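Local coordinates for core protein VP4 (Bluetongue virus, PDB 2JHP), which caps viral RNA as a multi-step enzyme of the virus inner capsid and binds S-adenosyl-L-homocysteine and guanine, at residues K56-Q61 / L78-K83; V258-I263 / G297-S302; R341-S346 / H353-V358. All blocks are in the same frame, centred on the assembly; numbering follows the deposited sequence.

How the contacts relate
Contact 1 stands alone, its centre about 53 Å from that of contact 2 and on the opposite side of the chain's centre. Contacts 2 and 3 are neighbours, with centres about 9 Å apart, and both belong to the surroundings of one mixed sheet. Contact 2 is its buried part, joining strand 260-264 to the loop that leads into strand 302-308 through main-chain bonds, an aromatic pair and ordered water. Contact 3 is more exposed, being only partly buried, and relies mainly on one arginine with carbonyl and carboxylate partners. Probable hydrogen bonds from Leu-342 N to Ser-301 O and from Gly-298 N to Arg-343 O tie the two together. Contact 1, also partly buried, instead sets a helix start against a hairpin turn, mostly through apolar contacts.

Contact 1. Residues K56-Q61 / L78-K83; sequences KWTIRQ and LADIIK
Ile-59 and Leu-78 supply the apolar centre of this contact, the methyl CD2 of Leu-78 lying 3.8 Å from Ile-59 CB. The isoleucine spreads its branches over several partners. CG1 is anti to the backbone N (chi1 172°), and CD1 beyond it rests on the aliphatic part of Lys-83, 3.5 Å from CD, the two chains crossing at about a right angle. The other branch, CG2, faces Ile-81 CG1 and Asp-80. Branching at CB lets one residue touch Lys-83 with CD1 and Asp-80 and Ile-81 with CG2, and lysine suits its own place because its methylenes can pack while NZ goes on to bond Asp-488 O.

Only one hydrogen bond joins the segments: Ala-79 N donates to Trp-57 O at 3.0 Å. It is nearly straight at the hydrogen (168°), though the donor stands well above the carbonyl plane. The small CB of Ala-79 fits close against the main chain, 3.5 Å from Lys-56 C.

Asp-80 meets the helix start by contact alone. Its OD2 lies 3.3 Å from Thr-58 CB and also touches Ile-59 CG2. A carboxylate beside the first turn of a helix would be expected to gain from the positive end of the helix dipole, while its OD1 has a long, weak ion pair with Lys-487.

Within 56-61, Thr-58 N donates to Gln-61 OE1 at 3.2 Å, in the plane of the amide and on a lone pair. Gln-61 N returns a weak bond of 3.3 Å to Thr-58 OG1. Threonine and glutamine thus satisfy each other's backbone N-H groups. This is a capping box opening helix 59-64, docked against the turn of the antiparallel hairpin formed by strands 75-77 and 82-84.

Contact 2. Residues V258-I263 / G297-S302; sequences VERLFI and GGAFSS
Phe-262 and Phe-300 form the aromatic heart of this contact, an edge-to-face pair with ring centroids 5.4 Å apart and planes at 80°. The edge of Phe-262 is turned to the face of Phe-300. Over that same ring lies Phe-262 CB, 3.8 Å from its centroid, a CH-pi contact. With CG anti to the backbone N (chi1 -177°), the Phe-262 ring starts out beside its own carbonyl carbon. The rim of Phe-300, at CE2, also touches Leu-261 C, which lies near the ring plane. Flat side chains suit a buried site where one residue must cover both main chain and another ring.

Backbone bonds join the segments on both sides of Leu-261. Phe-262 N donates to Ser-302 O at 3.0 Å, nearly straight, and Ser-301 N donates to Arg-260 O at 2.9 Å.

Side-chain polar bonds gather toward the start of 258-263. Arg-260 reaches out with an extended chain, and its NH1 meets Ala-299 O at 2.8 Å, on a lone pair and close to the guanidinium plane, while NH2 is bonded to Asn-253 O. Ser-301 OG stands 3.1 Å from Glu-259 OE2 and equally near Arg-260 O. The small hydroxyl suits this tight spot. One water donates to Glu-259 OE2 and also bonds Ser-302 OG; another accepts from Arg-260 N. Beyond the contact the Glu-259 carboxylate has a salt bridge to Arg-350 and a bond from His-347 N.

Strand 260-264 runs parallel between 192-196 and 302-308 in a sheet of the methyltransferase-like order 3-2-1-4-5-7-6. Leu-261 and Ile-263 face helix 178-186, whereas Phe-262 packs on Ile-196 and Ile-305.

Contact 3. Residues R341-S346 / H353-V358; sequences RLRGYS and HPDASV
Arg-341 NH1 donates to His-353 O at 2.6 Å, with 148° at the hydrogen and the carbonyl oxygen tilted somewhat from the guanidinium plane. The same guanidinium has two more partners. NE donates to Leu-342 O at 3.3 Å in its own segment, a bond served by the bend at chi3 (77°), which turns NE back toward the main chain. NH2 makes a salt bridge to Asp-355 OD2 at 3.0 Å. Guanidinium and carboxylate planes are 59° apart, so the two groups do not lie flat with each other as in a bidentate pair, and Asp-355 CA sits over one guanidinium face. Arginine suits this place because its three nitrogens can serve separate acceptors at once.

The main chains meet where Ala-356 N donates to Arg-341 O at 3.0 Å. Apolar contact is modest: Arg-341 CD lies 3.9 Å from His-353 CB, and Leu-342 CD2 is 4.2 Å from the small Ala-356 CB.

The His-353 ring turns elsewhere, bonding Tyr-322 OH through ND1 and packing edge-to-face with His-389 of helix 380-391. Thr-321 OG1 bonds both Arg-341 N and Pro-354 O. The contact thus closes the connection from the end of strand 335-341 to strand 357-362, which pairs antiparallel with 315-320.

Contact 1. Residues K56-Q61 / L78-K83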
loop_
_atom_site.group_PDB
_atom_site.type_symbol
_atom_site.label_atom_id
_atom_site.label_comp_id
_atom_site.label_asym_id
_atom_site.label_seq_id
_atom_site.Cartn_x
_atom_site.Cartn_y
_atom_site.Cartn_z
ATOM N N LYS A 56 -25.151 -22.419 3.152
ATOM C CA LYS A 56 -26.328 -21.626 2.786
ATOM C C LYS A 56 -26.128 -20.115 3.003
ATOM O O LYS A 56 -27.069 -19.324 2.878
ATOM C CB LYS A 56 -27.591 -22.147 3.487
ATOM C CG LYS A 56 -27.651 -21.923 4.990
ATOM C CD LYS A 56 -28.997 -22.378 5.518
ATOM C CE LYS A 56 -29.319 -21.746 6.854
ATOM N NZ LYS A 56 -30.660 -22.190 7.338
ATOM N N TRP A 57 -24.887 -19.729 3.298
ATOM C CA TRP A 57 -24.517 -18.320 3.473
ATOM C C TRP A 57 -23.630 -17.794 2.337
ATOM O O TRP A 57 -22.756 -18.514 1.834
ATOM C CB TRP A 57 -23.839 -18.112 4.831
ATOM C CG TRP A 57 -24.662 -18.620 5.997
ATOM C CD1 TRP A 57 -24.324 -19.618 6.867
ATOM C CD2 TRP A 57 -25.959 -18.159 6.402
ATOM N NE1 TRP A 57 -25.324 -19.798 7.794
ATOM C CE2 TRP A 57 -26.341 -18.919 7.528
ATOM C CE3 TRP A 57 -26.837 -17.174 5.922
ATOM C CZ2 TRP A 57 -27.561 -18.728 8.184
ATOM C CZ3 TRP A 57 -28.047 -16.983 6.574
ATOM C CH2 TRP A 57 -28.399 -17.758 7.693
ATOM N N THR A 58 -23.869 -16.546 1.928
ATOM C CA THR A 58 -23.059 -15.913 0.882
ATOM C C THR A 58 -21.715 -15.424 1.436
ATOM O O THR A 58 -21.572 -15.154 2.637
ATOM C CB THR A 58 -23.770 -14.725 0.196
ATOM O OG1 THR A 58 -23.893 -13.641 1.121
ATOM C CG2 THR A 58 -25.158 -15.120 -0.353
ATOM N N ILE A 59 -20.737 -15.312 0.547
ATOM C CA ILE A 59 -19.398 -14.847 0.891
ATOM C C ILE A 59 -19.395 -13.513 1.673
ATOM O O ILE A 59 -18.805 -13.426 2.754
ATOM C CB ILE A 59 -18.462 -14.814 -0.369
ATOM C CG1 ILE A 59 -17.133 -14.142 -0.042
ATOM C CG2 ILE A 59 -19.107 -14.097 -1.539
ATOM C CD1 ILE A 59 -16.280 -14.932 0.841
ATOM N N ARG A 60 -20.073 -12.505 1.130
ATOM C CA ARG A 60 -20.194 -11.188 1.746
ATOM C C ARG A 60 -20.882 -11.225 3.100
ATOM O O ARG A 60 -20.566 -10.408 3.974
ATOM C CB ARG A 60 -20.978 -10.249 0.830
ATOM C CG ARG A 60 -20.204 -9.747 -0.382
ATOM C CD ARG A 60 -21.063 -8.796 -1.149
ATOM N NE ARG A 60 -21.068 -7.463 -0.559
ATOM C CZ ARG A 60 -22.144 -6.690 -0.458
ATOM N NH1 ARG A 60 -23.327 -7.122 -0.880
ATOM N NH2 ARG A 60 -22.036 -5.485 0.082
ATOM N N GLN A 61 -21.841 -12.141 3.259
ATOM C CA GLN A 61 -22.500 -12.342 4.544
ATOM C C GLN A 61 -21.476 -12.844 5.536
ATOM O O GLN A 61 -21.324 -12.266 6.620
ATOM C CB GLN A 61 -23.678 -13.305 4.439
ATOM C CG GLN A 61 -24.916 -12.648 3.888
ATOM C CD GLN A 61 -26.145 -13.566 3.871
ATOM O OE1 GLN A 61 -26.067 -14.734 3.467
ATOM N NE2 GLN A 61 -27.288 -13.024 4.299
ATOM N N LEU A 78 -19.771 -22.224 -0.787
ATOM C CA LEU A 78 -20.703 -21.275 -0.179
ATOM C C LEU A 78 -21.984 -21.181 -1.011
ATOM O O LEU A 78 -22.104 -21.849 -2.047
ATOM C CB LEU A 78 -20.039 -19.900 -0.031
ATOM C CG LEU A 78 -19.251 -19.528 1.230
ATOM C CD1 LEU A 78 -18.544 -20.702 1.878
ATOM C CD2 LEU A 78 -18.254 -18.425 0.917
ATOM N N ALA A 79 -22.943 -20.369 -0.560
ATOM C CA ALA A 79 -24.241 -20.227 -1.251
ATOM C C ALA A 79 -24.121 -19.366 -2.494
ATOM O O ALA A 79 -25.038 -19.293 -3.305
ATOM C CB ALA A 79 -25.281 -19.629 -0.308
ATOM N N ASP A 80 -22.962 -18.735 -2.624
ATOM C CA ASP A 80 -22.746 -17.615 -3.512
ATOM C C ASP A 80 -21.760 -18.022 -4.595
ATOM O O ASP A 80 -22.057 -17.930 -5.783
ATOM C CB ASP A 80 -22.137 -16.471 -2.679
ATOM C CG ASP A 80 -22.270 -15.106 -3.339
ATOM O OD1 ASP A 80 -22.541 -15.026 -4.559
ATOM O OD2 ASP A 80 -22.105 -14.102 -2.618
ATOM N N ILE A 81 -20.576 -18.452 -4.154
ATOM C CA ILE A 81 -19.464 -18.815 -5.026
ATOM C C ILE A 81 -18.730 -20.028 -4.445
ATOM O O ILE A 81 -18.997 -20.445 -3.311
ATOM C CB ILE A 81 -18.450 -17.633 -5.196
ATOM C CG1 ILE A 81 -17.871 -17.199 -3.843
ATOM C CG2 ILE A 81 -19.087 -16.444 -5.930
ATOM C CD1 ILE A 81 -16.594 -16.386 -3.954
ATOM N N ILE A 82 -17.817 -20.595 -5.230
ATOM C CA ILE A 82 -16.876 -21.584 -4.722
ATOM C C ILE A 82 -15.647 -20.804 -4.231
ATOM O O ILE A 82 -14.753 -20.457 -5.014
ATOM C CB ILE A 82 -16.531 -22.664 -5.790
ATOM C CG1 ILE A 82 -17.800 -23.416 -6.209
ATOM C CG2 ILE A 82 -15.514 -23.654 -5.250
ATOM C CD1 ILE A 82 -17.634 -24.353 -7.387
ATOM N N LYS A 83 -15.633 -20.511 -2.931
ATOM C CA LYS A 83 -14.639 -19.616 -2.337
ATOM C C LYS A 83 -13.270 -20.262 -2.182
ATOM O O LYS A 83 -13.156 -21.310 -1.556
ATOM C CB LYS A 83 -15.128 -19.115 -0.967
ATOM C CG LYS A 83 -14.117 -18.269 -0.188
ATOM C CD LYS A 83 -13.867 -16.907 -0.842
ATOM C CE LYS A 83 -12.712 -16.161 -0.177
ATOM N NZ LYS A 83 -11.382 -16.427 -0.802
#

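Contact 2. Residues V258-I263 / G297-S302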
loop_
_atom_site.group_PDB
_atom_site.type_symbol
_atom_site.label_atom_id
_atom_site.label_comp_id
_atom_site.label_asym_id
_atom_site.label_seq_id
_atom_site.Cartn_x
_atom_site.Cartn_y
_atom_site.Cartn_z
ATOM N N VAL A 258 10.220 12.415 -25.376
ATOM C CA VAL A 258 10.514 11.211 -24.608
ATOM C C VAL A 258 11.356 11.495 -23.358
ATOM O O VAL A 258 12.142 12.441 -23.324
ATOM C CB VAL A 258 11.234 10.114 -25.461
ATOM C CG1 VAL A 258 10.228 9.326 -26.307
ATOM C CG2 VAL A 258 12.344 10.723 -26.329
ATOM N N GLU A 259 11.176 10.675 -22.328
ATOM C CA GLU A 259 12.115 10.672 -21.221
ATOM C C GLU A 259 13.189 9.661 -21.556
ATOM O O GLU A 259 12.894 8.476 -21.755
ATOM C CB GLU A 259 11.447 10.327 -19.894
ATOM C CG GLU A 259 12.445 10.313 -18.757
ATOM C CD GLU A 259 11.839 10.063 -17.392
ATOM O OE1 GLU A 259 10.601 10.163 -17.230
ATOM O OE2 GLU A 259 12.625 9.770 -16.467
ATOM N N ARG A 260 14.421 10.151 -21.652
ATOM C CA ARG A 260 15.580 9.316 -21.928
ATOM C C ARG A 260 16.461 9.220 -20.689
ATOM O O ARG A 260 16.615 10.198 -19.955
ATOM C CB ARG A 260 16.389 9.877 -23.092
ATOM C CG ARG A 260 15.650 9.962 -24.410
ATOM C CD ARG A 260 16.533 10.599 -25.487
ATOM N NE ARG A 260 15.767 11.099 -26.625
ATOM C CZ ARG A 260 15.476 12.382 -26.828
ATOM N NH1 ARG A 260 15.873 13.308 -25.961
ATOM N NH2 ARG A 260 14.764 12.738 -27.894
ATOM N N LEU A 261 17.025 8.036 -20.463
ATOM C CA LEU A 261 18.021 7.817 -19.405
ATOM C C LEU A 261 19.342 7.331 -19.991
ATOM O O LEU A 261 19.363 6.451 -20.857
ATOM C CB LEU A 261 17.504 6.814 -18.370
ATOM C CG LEU A 261 18.457 5.978 -17.510
ATOM C CD1 LEU A 261 19.194 6.823 -16.487
ATOM C CD2 LEU A 261 17.613 4.924 -16.826
ATOM N N PHE A 262 20.433 7.912 -19.496
ATOM C CA PHE A 262 21.780 7.629 -19.961
ATOM C C PHE A 262 22.495 6.742 -18.941
ATOM O O PHE A 262 22.662 7.128 -17.782
ATOM C CB PHE A 262 22.515 8.962 -20.148
ATOM C CG PHE A 262 23.920 8.839 -20.691
ATOM C CD1 PHE A 262 24.148 8.820 -22.063
ATOM C CD2 PHE A 262 25.013 8.791 -19.832
ATOM C CE1 PHE A 262 25.445 8.725 -22.572
ATOM C CE2 PHE A 262 26.317 8.703 -20.331
ATOM C CZ PHE A 262 26.532 8.667 -21.702
ATOM N N ILE A 263 22.899 5.548 -19.377
ATOM C CA ILE A 263 23.586 4.571 -18.519
ATOM C C ILE A 263 25.003 4.287 -19.052
ATOM O O ILE A 263 25.158 3.832 -20.189
ATOM C CB ILE A 263 22.793 3.246 -18.395
ATOM C CG1 ILE A 263 21.397 3.503 -17.819
ATOM C CG2 ILE A 263 23.554 2.249 -17.518
ATOM C CD1 ILE A 263 20.578 2.245 -17.546
ATOM N N GLY A 297 22.639 16.977 -21.413
ATOM C CA GLY A 297 21.562 17.478 -20.564
ATOM C C GLY A 297 20.640 18.281 -21.460
ATOM O O GLY A 297 21.102 19.030 -22.327
ATOM N N GLY A 298 19.338 18.127 -21.271
ATOM C CA GLY A 298 18.370 18.710 -22.194
ATOM C C GLY A 298 17.702 17.614 -23.000
ATOM O O GLY A 298 16.511 17.699 -23.292
ATOM N N ALA A 299 18.477 16.581 -23.345
ATOM C CA ALA A 299 17.960 15.388 -24.022
ATOM C C ALA A 299 17.693 14.234 -23.046
ATOM O O ALA A 299 16.938 13.302 -23.353
ATOM C CB ALA A 299 18.923 14.943 -25.117
ATOM N N PHE A 300 18.315 14.299 -21.873
ATOM C CA PHE A 300 18.213 13.224 -20.887
ATOM C C PHE A 300 17.672 13.699 -19.559
ATOM O O PHE A 300 18.149 14.679 -19.006
ATOM C CB PHE A 300 19.580 12.589 -20.644
ATOM C CG PHE A 300 20.001 11.631 -21.708
ATOM C CD1 PHE A 300 20.790 12.054 -22.761
ATOM C CD2 PHE A 300 19.605 10.290 -21.647
ATOM C CE1 PHE A 300 21.176 11.168 -23.734
ATOM C CE2 PHE A 300 19.980 9.383 -22.621
ATOM C CZ PHE A 300 20.770 9.813 -23.663
ATOM N N SER A 301 16.687 12.978 -19.035
ATOM C CA SER A 301 16.168 13.252 -17.683
ATOM C C SER A 301 17.193 12.950 -16.568
ATOM O O SER A 301 17.202 13.607 -15.521
ATOM C CB SER A 301 14.942 12.394 -17.426
ATOM O OG SER A 301 15.346 11.046 -17.258
ATOM N N SER A 302 18.026 11.936 -16.793
ATOM C CA SER A 302 18.903 11.418 -15.752
ATOM C C SER A 302 20.018 10.560 -16.322
ATOM O O SER A 302 19.908 10.035 -17.427
ATOM C CB SER A 302 18.098 10.604 -14.730
ATOM O OG SER A 302 17.136 9.778 -15.374
HETATM O O HOH W 1 14.790 8.276 -15.778
HETATM O O HOH W 2 14.633 13.114 -21.322
#

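Contact 3. Residues R341-S346 / H353-V358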
loop_
_atom_site.group_PDB
_atom_site.type_symbol
_atom_site.label_atom_id
_atom_site.label_comp_id
_atom_site.label_asym_id
_atom_site.label_seq_id
_atom_site.Cartn_x
_atom_site.Cartn_y
_atom_site.Cartn_z
ATOM N N ARG A 341 21.078 14.092 -11.991
ATOM C CA ARG A 341 19.766 14.632 -12.344
ATOM C C ARG A 341 19.976 15.773 -13.321
ATOM O O ARG A 341 20.706 16.728 -13.040
ATOM C CB ARG A 341 19.005 15.108 -11.116
ATOM C CG ARG A 341 17.489 15.218 -11.357
ATOM C CD ARG A 341 16.990 16.598 -11.023
ATOM N NE ARG A 341 17.310 17.549 -12.074
ATOM C CZ ARG A 341 17.521 18.845 -11.886
ATOM N NH1 ARG A 341 17.454 19.371 -10.669
ATOM N NH2 ARG A 341 17.807 19.615 -12.924
ATOM N N LEU A 342 19.352 15.652 -14.482
ATOM C CA LEU A 342 19.569 16.598 -15.560
ATOM C C LEU A 342 18.279 17.325 -15.924
ATOM O O LEU A 342 17.242 17.107 -15.317
ATOM C CB LEU A 342 20.135 15.869 -16.784
ATOM C CG LEU A 342 21.418 15.055 -16.625
ATOM C CD1 LEU A 342 21.656 14.180 -17.852
ATOM C CD2 LEU A 342 22.611 15.960 -16.384
ATOM N N ARG A 343 18.355 18.221 -16.895
ATOM C CA ARG A 343 17.149 18.734 -17.508
ATOM C C ARG A 343 16.972 17.876 -18.742
ATOM O O ARG A 343 17.937 17.271 -19.223
ATOM C CB ARG A 343 17.247 20.229 -17.833
ATOM C CG ARG A 343 18.454 20.629 -18.643
ATOM C CD ARG A 343 19.577 21.199 -17.780
ATOM N NE ARG A 343 20.871 21.049 -18.453
ATOM C CZ ARG A 343 21.178 21.586 -19.634
ATOM N NH1 ARG A 343 20.289 22.319 -20.302
ATOM N NH2 ARG A 343 22.379 21.376 -20.160
ATOM N N GLY A 344 15.750 17.819 -19.248
ATOM C CA GLY A 344 15.373 16.837 -20.255
ATOM C C GLY A 344 14.002 16.347 -19.843
ATOM O O GLY A 344 13.724 16.232 -18.645
ATOM N N TYR A 345 13.129 16.086 -20.815
ATOM C CA TYR A 345 11.764 15.676 -20.497
ATOM C C TYR A 345 11.760 14.487 -19.532
ATOM O O TYR A 345 12.580 13.570 -19.651
ATOM C CB TYR A 345 10.962 15.382 -21.766
ATOM C CG TYR A 345 9.522 15.058 -21.491
ATOM C CD1 TYR A 345 9.102 13.738 -21.380
ATOM C CD2 TYR A 345 8.578 16.068 -21.312
ATOM C CE1 TYR A 345 7.767 13.424 -21.116
ATOM C CE2 TYR A 345 7.239 15.766 -21.043
ATOM C CZ TYR A 345 6.843 14.441 -20.951
ATOM O OH TYR A 345 5.529 14.123 -20.698
ATOM N N SER A 346 10.841 14.537 -18.565
ATOM C CA SER A 346 10.730 13.520 -17.520
ATOM C C SER A 346 9.297 13.414 -17.018
ATOM O O SER A 346 8.643 14.423 -16.775
ATOM C CB SER A 346 11.666 13.841 -16.354
ATOM O OG SER A 346 11.387 13.018 -15.235
ATOM N N HIS A 353 15.944 17.069 -6.512
ATOM C CA HIS A 353 17.326 16.600 -6.599
ATOM C C HIS A 353 18.131 17.669 -7.316
ATOM O O HIS A 353 17.791 18.049 -8.437
ATOM C CB HIS A 353 17.409 15.271 -7.352
ATOM C CG HIS A 353 16.519 14.212 -6.784
ATOM N ND1 HIS A 353 16.868 13.459 -5.684
ATOM C CD2 HIS A 353 15.282 13.799 -7.150
ATOM C CE1 HIS A 353 15.891 12.617 -5.405
ATOM N NE2 HIS A 353 14.915 12.804 -6.278
ATOM N N PRO A 354 19.186 18.188 -6.661
ATOM C CA PRO A 354 19.961 19.270 -7.285
ATOM C C PRO A 354 20.565 18.875 -8.635
ATOM O O PRO A 354 21.076 17.760 -8.785
ATOM C CB PRO A 354 21.056 19.578 -6.258
ATOM C CG PRO A 354 21.074 18.443 -5.321
ATOM C CD PRO A 354 19.707 17.821 -5.333
ATOM N N ASP A 355 20.465 19.788 -9.600
ATOM C CA ASP A 355 21.095 19.680 -10.922
ATOM C C ASP A 355 22.510 19.132 -10.785
ATOM O O ASP A 355 23.215 19.469 -9.830
ATOM C CB ASP A 355 21.158 21.070 -11.568
ATOM C CG ASP A 355 20.545 21.106 -12.961
ATOM O OD1 ASP A 355 20.960 20.313 -13.841
ATOM O OD2 ASP A 355 19.640 21.949 -13.177
ATOM N N ALA A 356 22.936 18.292 -11.725
ATOM C CA ALA A 356 24.271 17.713 -11.624
ATOM C C ALA A 356 25.292 18.808 -11.793
ATOM O O ALA A 356 25.213 19.599 -12.740
ATOM C CB ALA A 356 24.484 16.610 -12.643
ATOM N N SER A 357 26.226 18.867 -10.846
ATOM C CA SER A 357 27.273 19.886 -10.841
ATOM C C SER A 357 28.643 19.322 -10.463
ATOM O O SER A 357 28.783 18.147 -10.140
ATOM C CB SER A 357 26.894 21.019 -9.885
ATOM O OG SER A 357 26.585 20.499 -8.601
ATOM N N VAL A 358 29.655 20.177 -10.509
ATOM C CA VAL A 358 31.008 19.774 -10.156
ATOM C C VAL A 358 31.105 19.607 -8.642
ATOM O O VAL A 358 30.721 20.496 -7.890
ATOM C CB VAL A 358 32.068 20.749 -10.728
ATOM C CG1 VAL A 358 31.753 22.205 -10.357
ATOM C CG2 VAL A 358 33.471 20.352 -10.279
#